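PDB 2H9F: hypothetical protein from Pseudomonas aeruginosa, which probably acts as a PrpF-family isomerase that interconverts isomers of methylaconitate. Local coordinates for residues 43-48 with 70-75; 49-52 with 57-60; 199-204 with 209-214; 329-334 with 368-373. All blocks are in the same frame, centred on the assembly; numbering follows the deposited sequence. Where two conformers were deposited one is given.

Contact 1: residues 43-48 with 70-75; sequences RLFMRV and SKCVIL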
loop_
_atom_site.group_PDB
_atom_site.type_symbol
_atom_site.label_atom_id
_atom_site.label_comp_id
_atom_site.label_asym_id
_atom_site.label_seq_id
_atom_site.Cartn_x
_atom_site.Cartn_y
_atom_site.Cartn_z
ATOM N N ARG A 43 -10.614 1.268 18.254
ATOM C CA ARG A 43 -9.800 0.029 18.299
ATOM C C ARG A 43 -10.141 -0.898 17.140
ATOM O O ARG A 43 -9.239 -1.475 16.452
ATOM C CB ARG A 43 -10.051 -0.726 19.626
ATOM C CG ARG A 43 -9.720 0.028 20.897
ATOM C CD ARG A 43 -9.654 -0.874 22.162
ATOM N NE ARG A 43 -10.958 -1.356 22.647
ATOM C CZ ARG A 43 -11.567 -0.910 23.750
ATOM N NH1 ARG A 43 -11.009 0.034 24.488
ATOM N NH2 ARG A 43 -12.748 -1.383 24.116
ATOM N N LEU A 44 -11.449 -1.055 16.896
ATOM C CA LEU A 44 -11.881 -1.939 15.829
ATOM C C LEU A 44 -11.259 -1.497 14.505
ATOM O O LEU A 44 -10.651 -2.297 13.796
ATOM C CB LEU A 44 -13.409 -2.016 15.704
ATOM C CG LEU A 44 -13.869 -2.816 14.457
ATOM C CD1 LEU A 44 -13.474 -4.263 14.566
ATOM C CD2 LEU A 44 -15.391 -2.678 14.213
ATOM N N PHE A 45 -11.390 -0.210 14.197
ATOM C CA PHE A 45 -10.928 0.317 12.930
ATOM C C PHE A 45 -9.401 0.337 12.791
ATOM O O PHE A 45 -8.843 0.036 11.728
ATOM C CB PHE A 45 -11.552 1.686 12.711
ATOM C CG PHE A 45 -13.041 1.638 12.425
ATOM C CD1 PHE A 45 -13.691 0.442 12.171
ATOM C CD2 PHE A 45 -13.758 2.801 12.302
ATOM C CE1 PHE A 45 -15.022 0.408 11.916
ATOM C CE2 PHE A 45 -15.082 2.766 11.988
ATOM C CZ PHE A 45 -15.730 1.569 11.839
HETATM N N MSE A 46 -8.729 0.642 13.888
HETATM C CA MSE A 46 -7.261 0.465 13.967
HETATM C C MSE A 46 -6.932 -0.955 13.542
HETATM O O MSE A 46 -6.124 -1.238 12.584
HETATM C CB MSE A 46 -6.770 0.772 15.438
HETATM C CG MSE A 46 -6.649 2.190 15.752
HETATM SE SE MSE A 46 -6.075 2.229 17.580
HETATM C CE MSE A 46 -7.119 3.718 18.418
ATOM N N ARG A 47 -7.670 -1.912 14.076
ATOM C CA ARG A 47 -7.299 -3.309 13.843
ATOM C C ARG A 47 -7.664 -3.749 12.414
ATOM O O ARG A 47 -6.901 -4.496 11.751
ATOM C CB ARG A 47 -7.907 -4.194 14.953
ATOM C CG ARG A 47 -7.305 -5.606 15.058
ATOM C CD ARG A 47 -5.892 -5.696 15.708
ATOM N NE ARG A 47 -5.241 -6.772 14.978
ATOM C CZ ARG A 47 -4.802 -7.942 15.439
ATOM N NH1 ARG A 47 -4.761 -8.284 16.735
ATOM N NH2 ARG A 47 -4.317 -8.780 14.526
ATOM N N VAL A 48 -8.795 -3.254 11.908
ATOM C CA VAL A 48 -9.178 -3.590 10.500
ATOM C C VAL A 48 -8.119 -3.112 9.551
ATOM O O VAL A 48 -7.755 -3.807 8.547
ATOM C CB VAL A 48 -10.567 -2.958 10.151
ATOM C CG1 VAL A 48 -10.820 -2.875 8.668
ATOM C CG2 VAL A 48 -11.671 -3.764 10.853
ATOM N N SER A 70 -5.813 4.531 4.380
ATOM C CA SER A 70 -5.873 4.217 5.782
ATOM C C SER A 70 -7.133 4.839 6.382
ATOM O O SER A 70 -7.098 5.667 7.277
ATOM C CB SER A 70 -4.583 4.634 6.477
ATOM O OG SER A 70 -4.658 4.344 7.866
ATOM N N LYS A 71 -8.258 4.383 5.854
ATOM C CA LYS A 71 -9.536 5.008 6.077
ATOM C C LYS A 71 -10.684 4.008 6.288
ATOM O O LYS A 71 -10.819 3.055 5.564
ATOM C CB LYS A 71 -9.883 5.896 4.843
ATOM C CG LYS A 71 -8.890 6.985 4.494
ATOM C CD LYS A 71 -9.388 7.801 3.271
ATOM C CE LYS A 71 -8.332 8.728 2.641
ATOM N NZ LYS A 71 -8.140 9.982 3.328
ATOM N N CYS A 72 -11.560 4.316 7.227
ATOM C CA CYS A 72 -12.775 3.549 7.473
ATOM C C CYS A 72 -13.986 4.496 7.437
ATOM O O CYS A 72 -13.899 5.657 7.886
ATOM C CB CYS A 72 -12.697 2.895 8.835
ATOM S SG CYS A 72 -11.620 1.420 8.853
ATOM N N VAL A 73 -15.117 3.987 6.960
ATOM C CA VAL A 73 -16.343 4.787 6.823
ATOM C C VAL A 73 -17.529 4.014 7.379
ATOM O O VAL A 73 -17.654 2.811 7.126
ATOM C CB VAL A 73 -16.594 5.126 5.346
ATOM C CG1 VAL A 73 -18.026 5.725 5.099
ATOM C CG2 VAL A 73 -15.509 6.068 4.822
ATOM N N ILE A 74 -18.340 4.701 8.194
ATOM C CA ILE A 74 -19.663 4.230 8.664
ATOM C C ILE A 74 -20.779 5.042 7.961
ATOM O O ILE A 74 -20.740 6.274 7.943
ATOM C CB ILE A 74 -19.850 4.389 10.197
ATOM C CG1 ILE A 74 -18.722 3.669 10.966
ATOM C CG2 ILE A 74 -21.246 3.817 10.609
ATOM C CD1 ILE A 74 -18.683 4.000 12.471
ATOM N N LEU A 75 -21.726 4.337 7.338
ATOM C CA LEU A 75 -22.984 4.918 6.830
ATOM C C LEU A 75 -24.147 4.331 7.621
ATOM O O LEU A 75 -24.104 3.162 8.056
ATOM C CB LEU A 75 -23.203 4.606 5.355
ATOM C CG LEU A 75 -22.893 5.704 4.350
ATOM C CD1 LEU A 75 -21.465 6.030 4.373
ATOM C CD2 LEU A 75 -23.315 5.259 2.968
#
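Phe45, on helix 43-48, lays one face of its ring against Cys72 of strand 71-75 and turns its far edge to Ile74. The methylene of Cys72 makes the face contact: CB stands 3.9 Å from the centroid of the Phe45 ring, 22° off the ring normal, a CH-pi approach displaced toward the rim on the CD2 side. The thiol leans over the root of the ring, with Cys72 SG 4.3 Å from the same centroid in an oblique sulfur-aromatic contact. The Cys72 sulfur swings back beside its own backbone N (chi1 -77°), which also brings SG to within 4.4 Å of Val48 CG1, one helical turn on from Phe45. At the other end of the ring, Ile74 CG1 lies in the ring plane, 3.8 Å from Phe45 CZ, and CD1 of the same isoleucine borders CE2 of Phe45. The two side chains meet at about a right angle. Cys72 and Ile74, two apart on the strand, thus take up face and edge of a single aromatic group. Phe25 of the neighbouring strand 20-26 and Trp101 also pack on Phe45, while Val48 reaches Val23 and Val391, so the helix is seated on a sheet through its apolar side. A small cysteine lets the ring come close to the strand backbone, whereas the longer isoleucine reaches out to the ring's end. The chemistry is dispersion with a polarisable sulfur and weak C-H donors, which suits a buried seam where helix and sheet must fit by shape rather than by directional polar bonds.

Contact 2: residues 49-52 with 57-60; sequences IGSP and AHID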
loop_
_atom_site.group_PDB
_atom_site.type_symbol
_atom_site.label_atom_id
_atom_site.label_comp_id
_atom_site.label_asym_id
_atom_site.label_seq_id
_atom_site.Cartn_x
_atom_site.Cartn_y
_atom_site.Cartn_z
ATOM N N ILE A 49 -7.685 -1.879 9.788
ATOM C CA ILE A 49 -6.650 -1.230 8.983
ATOM C C ILE A 49 -5.243 -1.810 9.113
ATOM O O ILE A 49 -4.515 -1.928 8.094
ATOM C CB ILE A 49 -6.623 0.293 9.203
ATOM C CG1 ILE A 49 -7.874 0.915 8.551
ATOM C CG2 ILE A 49 -5.363 0.928 8.613
ATOM C CD1 ILE A 49 -8.055 0.585 7.057
ATOM N N GLY A 50 -4.932 -2.284 10.307
ATOM C CA GLY A 50 -3.649 -2.923 10.598
ATOM C C GLY A 50 -2.706 -2.011 11.368
ATOM O O GLY A 50 -1.478 -2.180 11.287
ATOM N N SER A 51 -3.296 -1.065 12.092
ATOM C CA SER A 51 -2.579 -0.071 12.876
ATOM C C SER A 51 -2.777 -0.345 14.355
ATOM O O SER A 51 -3.698 -1.060 14.751
ATOM C CB SER A 51 -3.122 1.345 12.569
ATOM O OG SER A 51 -2.836 1.745 11.247
ATOM N N PRO A 52 -1.896 0.201 15.188
ATOM C CA PRO A 52 -0.663 0.943 14.852
ATOM C C PRO A 52 0.428 -0.028 14.394
ATOM O O PRO A 52 0.602 -1.052 15.015
ATOM C CB PRO A 52 -0.261 1.594 16.169
ATOM C CG PRO A 52 -0.811 0.718 17.198
ATOM C CD PRO A 52 -2.091 0.096 16.639
ATOM N N ALA A 57 3.778 -0.550 7.095
ATOM C CA ALA A 57 3.548 -1.288 5.846
ATOM C C ALA A 57 2.133 -1.877 5.728
ATOM O O ALA A 57 1.699 -2.236 4.637
ATOM C CB ALA A 57 4.595 -2.401 5.739
ATOM N N HIS A 58 1.407 -1.945 6.846
ATOM C CA HIS A 58 0.036 -2.484 6.874
ATOM C C HIS A 58 -0.068 -3.874 6.200
ATOM O O HIS A 58 -1.014 -4.174 5.449
ATOM C CB HIS A 58 -0.935 -1.496 6.248
ATOM C CG HIS A 58 -1.316 -0.378 7.160
ATOM N ND1 HIS A 58 -1.869 0.792 6.700
ATOM C CD2 HIS A 58 -1.276 -0.281 8.504
ATOM C CE1 HIS A 58 -2.159 1.566 7.733
ATOM N NE2 HIS A 58 -1.790 0.943 8.837
ATOM N N ILE A 59 0.917 -4.714 6.473
ATOM C CA ILE A 59 0.898 -6.073 5.986
ATOM C C ILE A 59 -0.119 -6.897 6.754
ATOM O O ILE A 59 -0.576 -7.883 6.260
ATOM C CB ILE A 59 2.307 -6.699 5.992
ATOM C CG1 ILE A 59 3.149 -6.117 4.835
ATOM C CG2 ILE A 59 2.252 -8.167 5.799
ATOM C CD1 ILE A 59 2.691 -6.498 3.426
ATOM N N ASP A 60 -0.532 -6.443 7.926
ATOM C CA ASP A 60 -1.474 -7.211 8.714
ATOM C C ASP A 60 -2.817 -6.496 8.864
ATOM O O ASP A 60 -3.410 -6.499 9.917
ATOM C CB ASP A 60 -0.869 -7.488 10.073
ATOM C CG ASP A 60 -1.465 -8.712 10.757
ATOM O OD1 ASP A 60 -2.130 -9.555 10.133
ATOM O OD2 ASP A 60 -1.263 -8.852 11.950
HETATM O O HOH W 1 -0.125 -4.106 9.785
#
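The backbones of the two irregular segments come nearest at Gly50 and Asp60, their CA atoms 5.2 Å apart and Gly50 CA 3.6 Å from Asp60 O. A water joins the backbones beside this point, donating to Gly50 O at 2.8 Å and accepting from Asp60 N at 3.0 Å. Gly50, with phi of 103°, is the C-prime residue of a Schellman motif that ends helix 39-49. Glycine suits this place, because the positive phi and the closeness of Asp60 leave little room beyond CA. Beyond it, the His58 ring reaches across to the helix end. Its NE2 donates a 2.7 Å hydrogen bond to Ser51 OG, which lies 16° out of the ring plane, and ND1 is bonded to the backbone N of Ala65, so the imidazole is held from both nitrogens. Ser51 OG in turn bonds to Ser93 O. Ile49 covers one face of the imidazole with CG2, 3.4 Å from His58 CE1; this branch stands anti to the isoleucine's backbone N, while CG1 turns elsewhere. The carboxylate of Asp60 works across the dimer interface, where its OD1 forms salt bridges with Arg16 and Arg382 of the second subunit.

Contact 3: residues 199-204 with 209-214; sequences VDDLEV and TFKATM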
loop_
_atom_site.group_PDB
_atom_site.type_symbol
_atom_site.label_atom_id
_atom_site.label_comp_id
_atom_site.label_asym_id
_atom_site.label_seq_id
_atom_site.Cartn_x
_atom_site.Cartn_y
_atom_site.Cartn_z
ATOM N N VAL A 199 -11.887 42.282 -9.445
ATOM C CA VAL A 199 -10.608 42.455 -10.132
ATOM C C VAL A 199 -9.909 43.661 -9.551
ATOM O O VAL A 199 -10.550 44.674 -9.286
ATOM C CB VAL A 199 -10.800 42.647 -11.646
ATOM C CG1 VAL A 199 -9.471 42.695 -12.339
ATOM C CG2 VAL A 199 -11.656 41.527 -12.201
ATOM N N ASP A 200 -8.605 43.536 -9.335
ATOM C CA ASP A 200 -7.783 44.602 -8.754
ATOM C C ASP A 200 -6.607 44.900 -9.677
ATOM O O ASP A 200 -6.294 44.116 -10.605
ATOM C CB ASP A 200 -7.224 44.158 -7.395
ATOM C CG ASP A 200 -8.278 44.149 -6.265
ATOM O OD1 ASP A 200 -8.576 45.233 -5.686
ATOM O OD2 ASP A 200 -8.749 43.033 -5.917
ATOM N N ASP A 201 -5.965 46.039 -9.455
ATOM C CA ASP A 201 -4.692 46.323 -10.124
ATOM C C ASP A 201 -3.608 45.922 -9.149
ATOM O O ASP A 201 -3.465 46.535 -8.111
ATOM C CB ASP A 201 -4.607 47.783 -10.524
ATOM C CG ASP A 201 -5.587 48.119 -11.639
ATOM O OD1 ASP A 201 -5.582 47.391 -12.661
ATOM O OD2 ASP A 201 -6.372 49.084 -11.492
ATOM N N LEU A 202 -2.922 44.821 -9.446
ATOM C CA LEU A 202 -1.964 44.264 -8.517
ATOM C C LEU A 202 -0.591 44.780 -8.864
ATOM O O LEU A 202 -0.048 44.448 -9.910
ATOM C CB LEU A 202 -1.985 42.740 -8.588
ATOM C CG LEU A 202 -1.066 42.004 -7.599
ATOM C CD1 LEU A 202 -1.496 42.229 -6.146
ATOM C CD2 LEU A 202 -1.026 40.514 -8.001
ATOM N N GLU A 203 -0.018 45.561 -7.966
ATOM C CA GLU A 203 1.328 46.088 -8.151
ATOM C C GLU A 203 2.396 45.084 -7.719
ATOM O O GLU A 203 2.485 44.730 -6.539
ATOM C CB GLU A 203 1.511 47.333 -7.317
ATOM C CG GLU A 203 1.199 48.645 -7.997
ATOM C CD GLU A 203 1.972 49.767 -7.319
ATOM O OE1 GLU A 203 3.192 49.912 -7.602
ATOM O OE2 GLU A 203 1.381 50.471 -6.464
ATOM N N VAL A 204 3.220 44.657 -8.673
ATOM C CA VAL A 204 4.326 43.754 -8.398
ATOM C C VAL A 204 5.665 44.483 -8.645
ATOM O O VAL A 204 6.118 44.604 -9.795
ATOM C CB VAL A 204 4.230 42.485 -9.263
ATOM C CG1 VAL A 204 5.207 41.421 -8.742
ATOM C CG2 VAL A 204 2.770 41.955 -9.294
ATOM N N THR A 209 2.334 46.028 -13.161
ATOM C CA THR A 209 1.034 46.162 -12.521
ATOM C C THR A 209 0.047 45.386 -13.383
ATOM O O THR A 209 -0.046 45.596 -14.585
ATOM C CB THR A 209 0.636 47.627 -12.324
ATOM O OG1 THR A 209 1.538 48.210 -11.385
ATOM C CG2 THR A 209 -0.775 47.746 -11.777
ATOM N N PHE A 210 -0.650 44.446 -12.767
ATOM C CA PHE A 210 -1.406 43.461 -13.515
ATOM C C PHE A 210 -2.827 43.374 -13.002
ATOM O O PHE A 210 -3.047 43.495 -11.824
ATOM C CB PHE A 210 -0.753 42.099 -13.347
ATOM C CG PHE A 210 0.657 42.029 -13.863
ATOM C CD1 PHE A 210 0.948 42.358 -15.175
ATOM C CD2 PHE A 210 1.697 41.632 -13.035
ATOM C CE1 PHE A 210 2.257 42.293 -15.652
ATOM C CE2 PHE A 210 3.011 41.567 -13.511
ATOM C CZ PHE A 210 3.285 41.885 -14.819
ATOM N N LYS A 211 -3.786 43.108 -13.882
ATOM C CA LYS A 211 -5.122 42.772 -13.433
ATOM C C LYS A 211 -5.054 41.466 -12.650
ATOM O O LYS A 211 -4.310 40.551 -12.985
ATOM C CB LYS A 211 -6.082 42.630 -14.603
ATOM C CG LYS A 211 -6.334 43.906 -15.420
ATOM C CD LYS A 211 -6.932 45.011 -14.580
ATOM C CE LYS A 211 -7.133 46.293 -15.383
ATOM N NZ LYS A 211 -7.546 47.449 -14.512
ATOM N N ALA A 212 -5.797 41.380 -11.564
ATOM C CA ALA A 212 -5.794 40.152 -10.799
ATOM C C ALA A 212 -7.112 39.950 -10.057
ATOM O O ALA A 212 -7.668 40.895 -9.551
ATOM C CB ALA A 212 -4.601 40.141 -9.828
ATOM N N THR A 213 -7.598 38.714 -10.009
ATOM C CA THR A 213 -8.667 38.345 -9.095
ATOM C C THR A 213 -8.044 37.543 -7.958
ATOM O O THR A 213 -7.416 36.515 -8.184
ATOM C CB THR A 213 -9.715 37.492 -9.813
ATOM O OG1 THR A 213 -10.449 38.334 -10.716
ATOM C CG2 THR A 213 -10.682 36.813 -8.804
HETATM N N MSE A 214 -8.218 38.040 -6.744
HETATM C CA MSE A 214 -7.733 37.425 -5.530
HETATM C C MSE A 214 -8.978 36.930 -4.788
HETATM O O MSE A 214 -9.802 37.724 -4.357
HETATM C CB MSE A 214 -6.943 38.447 -4.718
HETATM C CG MSE A 214 -5.568 38.734 -5.309
HETATM SE SE MSE A 214 -4.729 40.287 -4.624
HETATM C CE MSE A 214 -5.665 41.643 -5.748
HETATM O O HOH W 2 -9.731 40.517 -6.524
#
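The Phe210 ring meets Val204 obliquely, CD2 lying 3.9 Å from Val204 CG2 as the two side chains cross at about a right angle. Among the carboxylates, that of Asp201 lies alongside Lys211, both side chains pointing the same way; OD1 receives Lys211 NZ at 2.7 Å on its syn lone pair, a salt bridge suited to an exposed face. The bend at chi2 (-61°) turns the otherwise extended lysine chain toward Asp201. Between these groups runs an antiparallel hairpin. Leu202 and Phe210 form a hydrogen-bonded pair, with Leu202 N to Phe210 O at 2.7 Å and nearly straight, and Asp200 pairs likewise with Ala212. On the face of Leu202, Ala212 CB lies 3.9 Å from Leu202 CB, its small size making room for the leucine, and the selenium of Met214 approaches Leu202 CD1. Asp200 OD1 forms a salt bridge with Arg260 and OD2 a hydrogen bond with Thr195, so this buried acid is well supplied with partners. Strand 208-216 pairs onward with strand 220-225, whose Val222 and Val224 meet this apolar face; helix 244-260 packs there through Ala256 and Arg260, while Leu335 of helix 335-339 touches Val199 and Lys211 on the charged side.

Contact 4: residues 329-334 with 368-373; sequences AAIPGT and GEWTVT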
loop_
_atom_site.group_PDB
_atom_site.type_symbol
_atom_site.label_atom_id
_atom_site.label_comp_id
_atom_site.label_asym_id
_atom_site.label_seq_id
_atom_site.Cartn_x
_atom_site.Cartn_y
_atom_site.Cartn_z
ATOM N N ALA A 329 -15.171 31.292 -11.734
ATOM C CA ALA A 329 -15.841 31.264 -13.007
ATOM C C ALA A 329 -17.316 31.634 -12.857
ATOM O O ALA A 329 -17.883 32.340 -13.699
ATOM C CB ALA A 329 -15.690 29.904 -13.690
ATOM N N ALA A 330 -17.932 31.181 -11.772
ATOM C CA ALA A 330 -19.362 31.380 -11.554
ATOM C C ALA A 330 -19.728 32.832 -11.190
ATOM O O ALA A 330 -20.892 33.235 -11.324
ATOM C CB ALA A 330 -19.860 30.422 -10.496
ATOM N N ILE A 331 -18.743 33.609 -10.729
ATOM C CA ILE A 331 -18.994 34.950 -10.217
ATOM C C ILE A 331 -18.682 35.919 -11.355
ATOM O O ILE A 331 -17.532 36.098 -11.746
ATOM C CB ILE A 331 -18.224 35.272 -8.911
ATOM C CG1 ILE A 331 -18.769 34.429 -7.753
ATOM C CG2 ILE A 331 -18.411 36.750 -8.472
ATOM C CD1 ILE A 331 -17.918 34.416 -6.534
ATOM N N PRO A 332 -19.726 36.519 -11.927
ATOM C CA PRO A 332 -19.496 37.308 -13.117
ATOM C C PRO A 332 -18.629 38.512 -12.863
ATOM O O PRO A 332 -18.849 39.252 -11.908
ATOM C CB PRO A 332 -20.903 37.715 -13.551
ATOM C CG PRO A 332 -21.735 37.508 -12.424
ATOM C CD PRO A 332 -21.150 36.497 -11.558
ATOM N N GLY A 333 -17.633 38.702 -13.709
ATOM C CA GLY A 333 -16.735 39.853 -13.590
ATOM C C GLY A 333 -15.318 39.495 -13.189
ATOM O O GLY A 333 -14.411 40.302 -13.368
ATOM N N THR A 334 -15.115 38.304 -12.616
ATOM C CA THR A 334 -13.763 37.874 -12.267
ATOM C C THR A 334 -13.006 37.588 -13.545
ATOM O O THR A 334 -13.596 37.389 -14.621
ATOM C CB THR A 334 -13.721 36.606 -11.360
ATOM O OG1 THR A 334 -14.137 35.474 -12.117
ATOM C CG2 THR A 334 -14.582 36.771 -10.133
ATOM N N GLY A 368 -23.035 43.769 -1.734
ATOM C CA GLY A 368 -21.682 43.626 -2.286
ATOM C C GLY A 368 -21.018 42.279 -1.992
ATOM O O GLY A 368 -20.027 41.902 -2.661
ATOM N N GLU A 369 -21.582 41.552 -1.012
ATOM C CA GLU A 369 -20.913 40.413 -0.351
ATOM C C GLU A 369 -21.347 39.067 -0.934
ATOM O O GLU A 369 -22.512 38.700 -0.877
ATOM C CB GLU A 369 -21.237 40.454 1.141
ATOM C CG GLU A 369 -20.059 40.172 2.067
ATOM C CD GLU A 369 -20.491 40.134 3.559
ATOM O OE1 GLU A 369 -20.922 41.197 4.113
ATOM O OE2 GLU A 369 -20.406 39.029 4.166
ATOM N N TRP A 370 -20.395 38.332 -1.475
ATOM C CA TRP A 370 -20.668 37.071 -2.124
ATOM C C TRP A 370 -20.643 35.898 -1.133
ATOM O O TRP A 370 -19.773 35.841 -0.262
ATOM C CB TRP A 370 -19.630 36.840 -3.211
ATOM C CG TRP A 370 -19.825 37.712 -4.398
ATOM C CD1 TRP A 370 -19.188 38.874 -4.669
ATOM C CD2 TRP A 370 -20.711 37.483 -5.495
ATOM N NE1 TRP A 370 -19.626 39.403 -5.855
ATOM C CE2 TRP A 370 -20.566 38.572 -6.384
ATOM C CE3 TRP A 370 -21.607 36.467 -5.813
ATOM C CZ2 TRP A 370 -21.273 38.666 -7.573
ATOM C CZ3 TRP A 370 -22.311 36.562 -6.978
ATOM C CH2 TRP A 370 -22.161 37.669 -7.841
ATOM N N THR A 371 -21.586 34.967 -1.299
ATOM C CA THR A 371 -21.632 33.698 -0.575
ATOM C C THR A 371 -21.661 32.546 -1.569
ATOM O O THR A 371 -22.464 32.567 -2.499
ATOM C CB THR A 371 -22.917 33.632 0.219
ATOM O OG1 THR A 371 -22.923 34.720 1.135
ATOM C CG2 THR A 371 -23.017 32.358 1.015
ATOM N N VAL A 372 -20.814 31.541 -1.366
ATOM C CA VAL A 372 -20.801 30.364 -2.245
ATOM C C VAL A 372 -21.832 29.393 -1.707
ATOM O O VAL A 372 -21.804 29.037 -0.543
ATOM C CB VAL A 372 -19.440 29.664 -2.311
ATOM C CG1 VAL A 372 -19.490 28.437 -3.279
ATOM C CG2 VAL A 372 -18.352 30.646 -2.730
ATOM N N THR A 373 -22.770 28.984 -2.545
ATOM C CA THR A 373 -23.818 28.101 -2.097
ATOM C C THR A 373 -23.590 26.655 -2.523
ATOM O O THR A 373 -24.151 25.734 -1.904
ATOM C CB THR A 373 -25.186 28.580 -2.612
ATOM O OG1 THR A 373 -25.147 28.677 -4.029
ATOM C CG2 THR A 373 -25.564 29.922 -1.985
#
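Trp370 is the residue of strand 369-373 that meets the 329-334 segment, and Ile331 lies squarely over its indole. The side chain of Trp370 projects toward the end of helix 319-330, and it and the isoleucine slide past each other in opposite directions. Ile331 CG2 sits 3.6 Å from the centroid of the six-membered ring, only 17° off the normal, so a methyl group rests over the centre of the benzo ring in a CH-pi contact. That methyl lies 3.5 Å from Trp370 CE2. With chi1 at -68°, Ile331 swings CG1 beside its backbone N and turns CG2 out over the indole, and CG1 runs along toward Trp370 CE3 at 4.0 Å. At the far corner of the ring, Pro332 CD approaches Trp370 CH2 obliquely, also at 4.0 Å. Both contacting residues belong to a type II turn from Ile331 to Thr334, where proline suits the second position and Gly333, with phi 112°, the third; Thr334 then caps the N-terminus of helix 335-339. Next along the strand, Thr371 points away from the turn, and Thr373 bonds through its backbone to Glu362 and Asp181. Phe193 packs against both Trp370 and Ile331, and Ala363 of strand 355-366 touches both. The chemistry is that of a methyl group set over the electron-rich benzo ring, with a proline at the ring's corner, and through these two apolar contacts the turn after helix 319-330 is joined to the strand.

How the contacts relate
The four contacts form two groups on opposite sides of the chain's centre. Contacts 1 and 2 are both buried and follow one another along helix 39-49: the helix packs on the sheet in contact 1 and ends in contact 2, where Ser51 N probably bonds to Met46 O and Ile49 touches Cys72. Contacts 3 and 4, about 18 Å apart between centres, touch where Val199 CG2 meets Gly333 O at 3.2 Å, and both lie partly at the surface. Chemistry follows place. Contacts 1 and 4 rest on CH-pi packing, contact 2 on backbone, water and imidazole bonds near the dimer interface, and contact 3 on strand pairing with an exposed salt bridge.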